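Local atomic coordinates of diphosphomevalonate decarboxylase, putative (Trypanosoma brucei, PDB entry 2HKE), a protein that probably catalyses the ATP-dependent decarboxylation of (R)-5-diphosphomevalonate to isopentenyl diphosphate in the mevalonate route to isoprenoids and sterols. Residues Ala110-Ser115 / Cys187-Gly192; Ala43-Ser48 / Met358-Pro363. The protein carries 1 engineered substitution. All coordinates share one frame; numbering follows the deposited sequence.

Contact 1: residues Ala110-Ser115 / Cys187-Gly192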
loop_
_atom_site.group_PDB
_atom_site.type_symbol
_atom_site.label_atom_id
_atom_site.label_comp_id
_atom_site.label_asym_id
_atom_site.label_seq_id
_atom_site.Cartn_x
_atom_site.Cartn_y
_atom_site.Cartn_z
ATOM N N ALA A 110 7.351 10.864 5.597
ATOM C CA ALA A 110 7.540 9.461 5.888
ATOM C C ALA A 110 7.454 8.602 4.597
ATOM O O ALA A 110 7.925 7.447 4.553
ATOM C CB ALA A 110 6.528 9.016 6.940
ATOM N N GLY A 111 6.892 9.173 3.532
ATOM C CA GLY A 111 6.843 8.489 2.233
ATOM C C GLY A 111 5.891 7.304 2.212
ATOM O O GLY A 111 6.098 6.373 1.439
ATOM N N MET A 112 4.847 7.334 3.060
ATOM C CA MET A 112 3.825 6.291 3.054
ATOM C C MET A 112 3.013 6.400 1.769
ATOM O O MET A 112 2.846 7.506 1.212
ATOM C CB MET A 112 2.900 6.417 4.261
ATOM C CG MET A 112 3.603 6.440 5.619
ATOM S SD MET A 112 4.739 5.108 5.791
ATOM C CE MET A 112 3.602 3.750 6.197
ATOM N N ALA A 113 2.462 5.272 1.325
ATOM C CA ALA A 113 1.797 5.179 0.020
ATOM C C ALA A 113 0.391 5.723 0.140
ATOM O O ALA A 113 -0.596 4.998 -0.096
ATOM C CB ALA A 113 1.758 3.722 -0.455
ATOM N N SER A 114 0.297 6.998 0.518
ATOM C CA SER A 114 -0.982 7.576 0.864
ATOM C C SER A 114 -1.815 7.918 -0.378
ATOM O O SER A 114 -3.003 8.223 -0.275
ATOM C CB SER A 114 -0.784 8.794 1.781
ATOM O OG SER A 114 -0.030 9.811 1.143
ATOM N N SER A 115 -1.213 7.864 -1.559
ATOM C CA SER A 115 -2.012 8.013 -2.791
ATOM C C SER A 115 -2.965 6.830 -2.989
ATOM O O SER A 115 -4.113 7.001 -3.428
ATOM C CB SER A 115 -1.100 8.181 -4.013
ATOM O OG SER A 115 -0.748 6.900 -4.500
ATOM N N CYS A 187 5.901 -1.146 9.660
ATOM C CA CYS A 187 6.663 -0.355 8.706
ATOM C C CYS A 187 7.740 0.414 9.507
ATOM O O CYS A 187 7.417 1.243 10.348
ATOM C CB CYS A 187 5.785 0.570 7.953
ATOM S SG CYS A 187 6.694 1.459 6.668
ATOM N N ALA A 188 8.994 0.084 9.245
ATOM C CA ALA A 188 10.133 0.829 9.751
ATOM C C ALA A 188 10.456 1.926 8.728
ATOM O O ALA A 188 10.972 1.662 7.614
ATOM C CB ALA A 188 11.319 -0.101 10.003
ATOM N N VAL A 189 10.017 3.134 9.052
ATOM C CA VAL A 189 10.226 4.271 8.214
ATOM C C VAL A 189 11.662 4.755 8.256
ATOM O O VAL A 189 12.200 5.024 9.323
ATOM C CB VAL A 189 9.197 5.381 8.531
ATOM C CG1 VAL A 189 9.368 6.558 7.634
ATOM C CG2 VAL A 189 7.801 4.767 8.413
ATOM N N LEU A 190 12.251 4.852 7.062
ATOM C CA LEU A 190 13.621 5.262 6.856
ATOM C C LEU A 190 13.703 6.527 6.003
ATOM O O LEU A 190 12.793 6.831 5.226
ATOM C CB LEU A 190 14.429 4.121 6.237
ATOM C CG LEU A 190 14.460 2.811 7.029
ATOM C CD1 LEU A 190 14.932 1.614 6.190
ATOM C CD2 LEU A 190 15.298 3.008 8.294
ATOM N N LYS A 191 14.817 7.254 6.111
ATOM C CA LYS A 191 14.983 8.445 5.291
ATOM C C LYS A 191 15.099 7.992 3.852
ATOM O O LYS A 191 15.703 6.972 3.565
ATOM C CB LYS A 191 16.155 9.295 5.757
ATOM C CG LYS A 191 15.864 10.057 7.037
ATOM C CD LYS A 191 17.061 10.891 7.531
ATOM C CE LYS A 191 17.028 11.131 9.066
ATOM N NZ LYS A 191 18.349 11.710 9.550
ATOM N N GLY A 192 14.522 8.747 2.931
ATOM C CA GLY A 192 14.524 8.374 1.548
ATOM C C GLY A 192 15.868 8.589 0.879
ATOM O O GLY A 192 16.758 9.293 1.396
#
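V189 reaches across to A110 with one methyl and to M112 with the other. Its CG1 lies anti to the backbone N (chi1 -178°), which brings that methyl against A110, 3.5 Å from A110 O and 3.8 Å from A110 CB. CG2, the other branch, ends 4.0 Å from M112 SD. M112 is folded rather than extended. With bends at both chi2 (-50°) and chi3 (-79°), its thioether curls back, so that SD faces the valine while CE, the end of the chain, goes on to C187, 3.9 Å from C187 SG. The valine and methionine side chains run at a slant to one another. These are van der Waals contacts, apolar except where CG1 meets the A110 carbonyl; a polar link between the two segments is supplied by N297, whose side-chain amide donates to A110 O and accepts from L190 N. The segment AGMASS matches the phosphate-binding glycine-rich motif of GHMP kinases and their relatives, which leads into a helix, consistent with a role in holding ATP. Here the motif leads into helix 114-130 and rests on one face of the sheet containing strands 298-303, 183-189 and 358-363: A110 touches M358, while M112 also packs on F299 and L360.

Contact 2: residues Ala43-Ser48 / Met358-Pro363; sequences ASPFRS and MLLQSP. With SO4 (sulfate ion), chain E.
P45 and F46 carry the 43-48 loop onto strand 358-363, where L360 and M358 receive them. The walk begins a little off the strand, at A43, whose backbone N donates an almost straight bond to a sulfate ion, 2.9 Å to O1 with an N-H...O angle of 171°. S42 OG and C366 N hold the same ion, which probably came from the crystallisation liquor. At S44 the backbone turns to the strand through a water, which donates to S44 O at 2.6 Å and to Q361 O at 2.7 Å, joining two carbonyls that could not bond to each other directly. A cis peptide follows, and P45 slides past L360 in the opposite direction, with CD 4.0 Å from L360 CD1. The same proline covers its neighbour: P45 CG lies 3.8 Å above the plane of the F46 ring, over its centre. F46 leaves its backbone toward the strand, and with CG anti to the carbonyl carbon (chi1 -53°) the CD2 and CE2 side of the ring meets L360 and M358. F46 CD2 lies 4.0 Å from L360 CD1, so one leucine methyl touches both proline and phenylalanine. Further along, M358 SD makes a Met-aromatic contact, 5.1 Å from the F46 ring centroid and 64° off the ring normal, an oblique approach. R47 and S48 turn to other partners, R47 to E9 in a salt bridge and S48, at the start of strand 48-55, to S117. F326, on the adjoining strand 325-327, also meets the F46 ring. The chemistry is thus divided: proline, phenylalanine, leucine and methionine supply a largely buried apolar seam, while S44 O and Q361 O beside it share a bridging water, consistent with dispersion and solvent exclusion doing most of the holding.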
loop_
_atom_site.group_PDB
_atom_site.type_symbol
_atom_site.label_atom_id
_atom_site.label_comp_id
_atom_site.label_asym_id
_atom_site.label_seq_id
_atom_site.Cartn_x
_atom_site.Cartn_y
_atom_site.Cartn_z
ATOM N N ALA A 43 -6.758 1.291 9.313
ATOM C CA ALA A 43 -6.922 2.720 9.110
ATOM C C ALA A 43 -6.642 3.492 10.402
ATOM O O ALA A 43 -6.945 4.665 10.476
ATOM C CB ALA A 43 -8.345 3.033 8.609
ATOM N N SER A 44 -6.120 2.834 11.425
ATOM C CA SER A 44 -5.708 3.573 12.609
ATOM C C SER A 44 -4.285 3.159 12.986
ATOM O O SER A 44 -3.972 1.967 13.013
ATOM C CB SER A 44 -6.714 3.373 13.757
ATOM O OG SER A 44 -6.235 2.458 14.734
ATOM N N PRO A 45 -3.431 4.132 13.312
ATOM C CA PRO A 45 -3.785 5.545 13.491
ATOM C C PRO A 45 -3.871 6.378 12.225
ATOM O O PRO A 45 -4.525 7.413 12.262
ATOM C CB PRO A 45 -2.666 6.073 14.403
ATOM C CG PRO A 45 -1.465 5.181 14.027
ATOM C CD PRO A 45 -2.008 3.865 13.620
ATOM N N PHE A 46 -3.245 5.927 11.120
ATOM C CA PHE A 46 -3.130 6.729 9.902
ATOM C C PHE A 46 -4.040 6.223 8.769
ATOM O O PHE A 46 -4.121 5.019 8.518
ATOM C CB PHE A 46 -1.686 6.762 9.401
ATOM C CG PHE A 46 -0.692 7.184 10.458
ATOM C CD1 PHE A 46 -0.903 8.327 11.204
ATOM C CD2 PHE A 46 0.412 6.403 10.736
ATOM C CE1 PHE A 46 -0.003 8.694 12.201
ATOM C CE2 PHE A 46 1.306 6.767 11.709
ATOM C CZ PHE A 46 1.120 7.903 12.418
ATOM N N ARG A 47 -4.636 7.177 8.063
ATOM C CA ARG A 47 -5.594 6.887 6.994
ATOM C C ARG A 47 -5.771 8.115 6.103
ATOM O O ARG A 47 -5.358 9.239 6.471
ATOM C CB ARG A 47 -6.936 6.432 7.585
ATOM C CG ARG A 47 -7.812 7.538 8.180
ATOM C CD ARG A 47 -7.213 8.228 9.402
ATOM N NE ARG A 47 -7.974 9.428 9.822
ATOM C CZ ARG A 47 -7.889 10.659 9.288
ATOM N NH1 ARG A 47 -7.107 10.936 8.251
ATOM N NH2 ARG A 47 -8.635 11.637 9.789
ATOM N N SER A 48 -6.391 7.922 4.934
ATOM C CA SER A 48 -6.872 9.041 4.141
ATOM C C SER A 48 -8.364 9.178 4.346
ATOM O O SER A 48 -9.069 8.210 4.595
ATOM C CB SER A 48 -6.597 8.926 2.651
ATOM O OG SER A 48 -5.236 8.679 2.427
ATOM N N MET A 358 10.085 6.367 12.252
ATOM C CA MET A 358 8.966 5.916 13.048
ATOM C C MET A 358 8.832 4.440 12.807
ATOM O O MET A 358 9.390 3.915 11.853
ATOM C CB MET A 358 7.659 6.608 12.652
ATOM C CG MET A 358 6.850 5.913 11.606
ATOM S SD MET A 358 5.256 6.751 11.387
ATOM C CE MET A 358 6.030 8.152 10.718
ATOM N N LEU A 359 8.105 3.788 13.686
ATOM C CA LEU A 359 7.786 2.367 13.546
ATOM C C LEU A 359 6.300 2.161 13.727
ATOM O O LEU A 359 5.778 2.389 14.823
ATOM C CB LEU A 359 8.526 1.534 14.584
ATOM C CG LEU A 359 8.298 0.028 14.532
ATOM C CD1 LEU A 359 8.811 -0.548 13.212
ATOM C CD2 LEU A 359 8.975 -0.664 15.704
ATOM N N LEU A 360 5.644 1.744 12.644
ATOM C CA LEU A 360 4.193 1.579 12.592
ATOM C C LEU A 360 3.906 0.124 12.820
ATOM O O LEU A 360 4.660 -0.684 12.345
ATOM C CB LEU A 360 3.696 1.948 11.199
ATOM C CG LEU A 360 2.226 1.830 10.860
ATOM C CD1 LEU A 360 1.312 2.627 11.870
ATOM C CD2 LEU A 360 2.018 2.284 9.437
ATOM N N GLN A 361 2.875 -0.203 13.589
ATOM C CA GLN A 361 2.382 -1.581 13.645
ATOM C C GLN A 361 0.912 -1.606 13.324
ATOM O O GLN A 361 0.176 -0.737 13.747
ATOM C CB GLN A 361 2.709 -2.242 14.991
ATOM C CG GLN A 361 2.050 -3.626 15.245
ATOM C CD GLN A 361 0.627 -3.530 15.734
ATOM O OE1 GLN A 361 0.274 -2.584 16.419
ATOM N NE2 GLN A 361 -0.205 -4.543 15.408
ATOM N N SER A 362 0.504 -2.609 12.547
ATOM C CA SER A 362 -0.899 -2.818 12.205
ATOM C C SER A 362 -1.226 -4.293 12.143
ATOM O O SER A 362 -0.401 -5.109 11.747
ATOM C CB SER A 362 -1.207 -2.137 10.856
ATOM O OG SER A 362 -2.460 -2.498 10.306
ATOM N N PRO A 363 -2.448 -4.676 12.563
ATOM C CA PRO A 363 -2.984 -5.987 12.188
ATOM C C PRO A 363 -3.451 -5.930 10.730
ATOM O O PRO A 363 -3.348 -4.879 10.083
ATOM C CB PRO A 363 -4.189 -6.118 13.125
ATOM C CG PRO A 363 -4.719 -4.785 13.143
ATOM C CD PRO A 363 -3.475 -3.874 13.256
HETATM S S SO4 E . -9.369 -1.128 10.800
HETATM O O1 SO4 E . -9.200 -0.112 9.761
HETATM O O2 SO4 E . -8.648 -0.659 11.989
HETATM O O3 SO4 E . -10.803 -1.159 11.139
HETATM O O4 SO4 E . -8.838 -2.479 10.559
HETATM O O HOH W 1 -2.277 0.062 12.850
#

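How the contacts relate
From the N terminus, the chain first passes 43-48, between strands 36-40 and 48-55, and then 110-115 at the start of helix 114-130. Next comes strand 183-189, which lets contact 1 close the shorter loop; strand 358-363, far downstream, lets contact 2 close the longer one around it. The two loops therefore nest and do not cross. Both contacts join the N-terminal domain to the C-terminal one, onto adjacent antiparallel strands. Those strands are themselves linked: C187 O lies 2.9 Å from L360 N and V189 N 3.0 Å from M358 O, probable hydrogen bonds. On the N-terminal side, S114 O packs near S48 OG.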